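Side-chain contact in neck appendage protein (Bacillus phage GA-1, PDB 3GUD), which carries at its C-terminal end an intramolecular chaperone domain, the part studied here, that mediates folding of a triple beta-helix: residues 32-36 with 37-41. Numbering follows the deposited sequence.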
ATOM      1  N   ASP A  32       1.360  22.405  -4.389  1.00 49.91           N
ATOM      2  CA  ASP A  32       2.684  22.295  -4.975  1.00 49.76           C
ATOM      3  C   ASP A  32       2.578  22.273  -6.490  1.00 51.37           C
ATOM      4  O   ASP A  32       3.047  23.174  -7.192  1.00 49.42           O
ATOM      5  CB  ASP A  32       3.271  20.959  -4.527  1.00 49.20           C
ATOM      6  CG  ASP A  32       4.700  21.062  -4.135  1.00 51.63           C
ATOM      7  OD1 ASP A  32       5.255  22.167  -4.273  1.00 55.54           O
ATOM      8  OD2 ASP A  32       5.261  20.044  -3.680  1.00 56.80           O
ATOM      9  N   ALA A  33       1.954  21.201  -6.969  1.00 49.49           N
ATOM     10  CA  ALA A  33       1.816  20.919  -8.380  1.00 48.68           C
ATOM     11  C   ALA A  33       1.030  22.024  -9.071  1.00 48.45           C
ATOM     12  O   ALA A  33       1.312  22.391 -10.212  1.00 46.03           O
ATOM     13  CB  ALA A  33       1.120  19.574  -8.563  1.00 43.04           C
ATOM     14  N   VAL A  34       0.042  22.563  -8.371  1.00 45.80           N
ATOM     15  CA  VAL A  34      -0.907  23.434  -9.036  1.00 45.29           C
ATOM     16  C   VAL A  34      -0.282  24.756  -9.451  1.00 47.50           C
ATOM     17  O   VAL A  34      -0.547  25.260 -10.544  1.00 49.71           O
ATOM     18  CB  VAL A  34      -2.161  23.668  -8.208  1.00 40.82           C
ATOM     19  CG1 VAL A  34      -2.907  24.831  -8.768  1.00 40.71           C
ATOM     20  CG2 VAL A  34      -3.038  22.439  -8.245  1.00 40.17           C
ATOM     21  N   ASP A  35       0.558  25.315  -8.595  1.00 46.99           N
ATOM     22  CA  ASP A  35       1.277  26.525  -8.958  1.00 46.39           C
ATOM     23  C   ASP A  35       2.341  26.240 -10.007  1.00 47.16           C
ATOM     24  O   ASP A  35       2.741  27.131 -10.750  1.00 50.98           O
ATOM     25  CB  ASP A  35       1.850  27.178  -7.713  1.00 47.70           C
ATOM     26  CG  ASP A  35       0.767  27.531  -6.726  1.00 52.10           C
ATOM     27  OD1 ASP A  35      -0.380  27.722  -7.190  1.00 49.69           O
ATOM     28  OD2 ASP A  35       1.042  27.600  -5.507  1.00 53.96           O
ATOM     29  N   GLU A  36       2.765  24.983 -10.083  1.00 48.97           N
ATOM     30  CA  GLU A  36       3.683  24.536 -11.125  1.00 48.97           C
ATOM     31  C   GLU A  36       3.015  24.389 -12.498  1.00 47.69           C
ATOM     32  O   GLU A  36       3.454  24.991 -13.471  1.00 50.10           O
ATOM     33  CB  GLU A  36       4.348  23.213 -10.727  1.00 48.77           C
ATOM     34  CG  GLU A  36       5.750  23.366 -10.147  1.00 50.44           C
ATOM     35  CD  GLU A  36       6.009  22.427  -8.970  1.00 61.01           C
ATOM     36  OE1 GLU A  36       5.145  21.560  -8.694  1.00 58.72           O
ATOM     37  OE2 GLU A  36       7.070  22.563  -8.312  1.00 66.29           O
ATOM     38  N   LYS A  37       1.962  23.587 -12.586  1.00 46.54           N
ATOM     39  CA  LYS A  37       1.414  23.249 -13.887  1.00 40.76           C
ATOM     40  C   LYS A  37      -0.023  23.705 -14.047  1.00 43.54           C
ATOM     41  O   LYS A  37      -0.736  23.208 -14.910  1.00 44.74           O
ATOM     42  CB  LYS A  37       1.492  21.745 -14.092  1.00 40.32           C
ATOM     43  CG  LYS A  37       2.860  21.178 -13.824  1.00 41.41           C
ATOM     44  CD  LYS A  37       2.821  19.650 -13.785  1.00 51.48           C
ATOM     45  CE  LYS A  37       2.034  19.111 -12.570  1.00 49.09           C
ATOM     46  NZ  LYS A  37       2.008  17.615 -12.529  1.00 45.89           N
ATOM     47  N   GLY A  38      -0.456  24.650 -13.223  1.00 43.33           N
ATOM     48  CA  GLY A  38      -1.854  25.045 -13.220  1.00 42.21           C
ATOM     49  C   GLY A  38      -2.767  23.854 -12.969  1.00 41.40           C
ATOM     50  O   GLY A  38      -2.377  22.892 -12.305  1.00 43.07           O
ATOM     51  N   GLU A  39      -3.987  23.910 -13.493  1.00 41.44           N
ATOM     52  CA  GLU A  39      -4.933  22.810 -13.321  1.00 39.67           C
ATOM     53  C   GLU A  39      -4.620  21.636 -14.268  1.00 40.34           C
ATOM     54  O   GLU A  39      -5.438  20.737 -14.503  1.00 37.45           O
ATOM     55  CB  GLU A  39      -6.365  23.317 -13.444  1.00 36.29           C
ATOM     56  CG  GLU A  39      -6.825  24.089 -12.211  1.00 37.24           C
ATOM     57  CD  GLU A  39      -6.623  23.329 -10.892  1.00 37.90           C
ATOM     58  OE1 GLU A  39      -6.312  22.119 -10.915  1.00 40.15           O
ATOM     59  OE2 GLU A  39      -6.778  23.945  -9.817  1.00 37.25           O
ATOM     60  N   GLU A  40      -3.408  21.684 -14.804  1.00 38.99           N
ATOM     61  CA  GLU A  40      -2.774  20.577 -15.491  1.00 39.73           C
ATOM     62  C   GLU A  40      -2.477  19.506 -14.439  1.00 44.42           C
ATOM     63  O   GLU A  40      -2.294  18.318 -14.753  1.00 44.13           O
ATOM     64  CB  GLU A  40      -1.456  21.091 -16.062  1.00 40.18           C
ATOM     65  CG  GLU A  40      -0.981  20.470 -17.346  1.00 41.74           C
ATOM     66  CD  GLU A  40       0.078  21.331 -18.038  1.00 46.54           C
ATOM     67  OE1 GLU A  40       0.345  22.474 -17.570  1.00 43.52           O
ATOM     68  OE2 GLU A  40       0.636  20.859 -19.055  1.00 47.57           O
ATOM     69  N   ALA A  41      -2.425  19.956 -13.186  1.00 41.70           N
ATOM     70  CA  ALA A  41      -2.074  19.124 -12.040  1.00 41.14           C
ATOM     71  C   ALA A  41      -3.056  17.981 -11.808  1.00 39.48           C
ATOM     72  O   ALA A  41      -4.271  18.186 -11.796  1.00 39.61           O
ATOM     73  CB  ALA A  41      -1.967  19.982 -10.802  1.00 41.63           C
TER
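Ala41 presses its methyl group against two side chains of the preceding helical turn at once: its CB lies 3.7 Å from Val34 CG2 and 3.8 Å from Ala33 CB. The chain has doubled back just beyond the end of the helix, and these three apolar groups form the inner side of the turn. Val34 splits its branches between two neighbours. With CG1 anti to the backbone N (chi1 165°), CG2 is left to meet Ala41, while CG1 passes obliquely by the carboxylate of Glu39, 4.1 Å from OE2, a loose contact; this OE2 also lies near the acidic Asp8 of the second subunit. Lys37 lies alongside, exposed to solvent; its chain, bent at chi3 (-68°), folds back along the helix so that CE comes to 4.1 Å from Ala33 CB.

In the backbone, Lys37 N donates to Ala33 O over 2.7 Å. Gly38 is then the first residue to leave helical geometry, with a positive phi, and the reversal continues in a short turn in which Ala41 N bonds Gly38 O at 3.1 Å. Glu39 OE1 makes a salt bridge with Lys29, whose amino group also bonds Ala41 O, tying the turn to strand 26-30. Val34 packs on Thr7 of the second subunit, so this end of the helix also meets a neighbouring copy in the three-chain assembly. The contact lies at the surface of the chain, in the helix-and-loop connection between the antiparallel strands 26-30 and 44-46, with helix 31-37 following the first strand and the loop leading into the second.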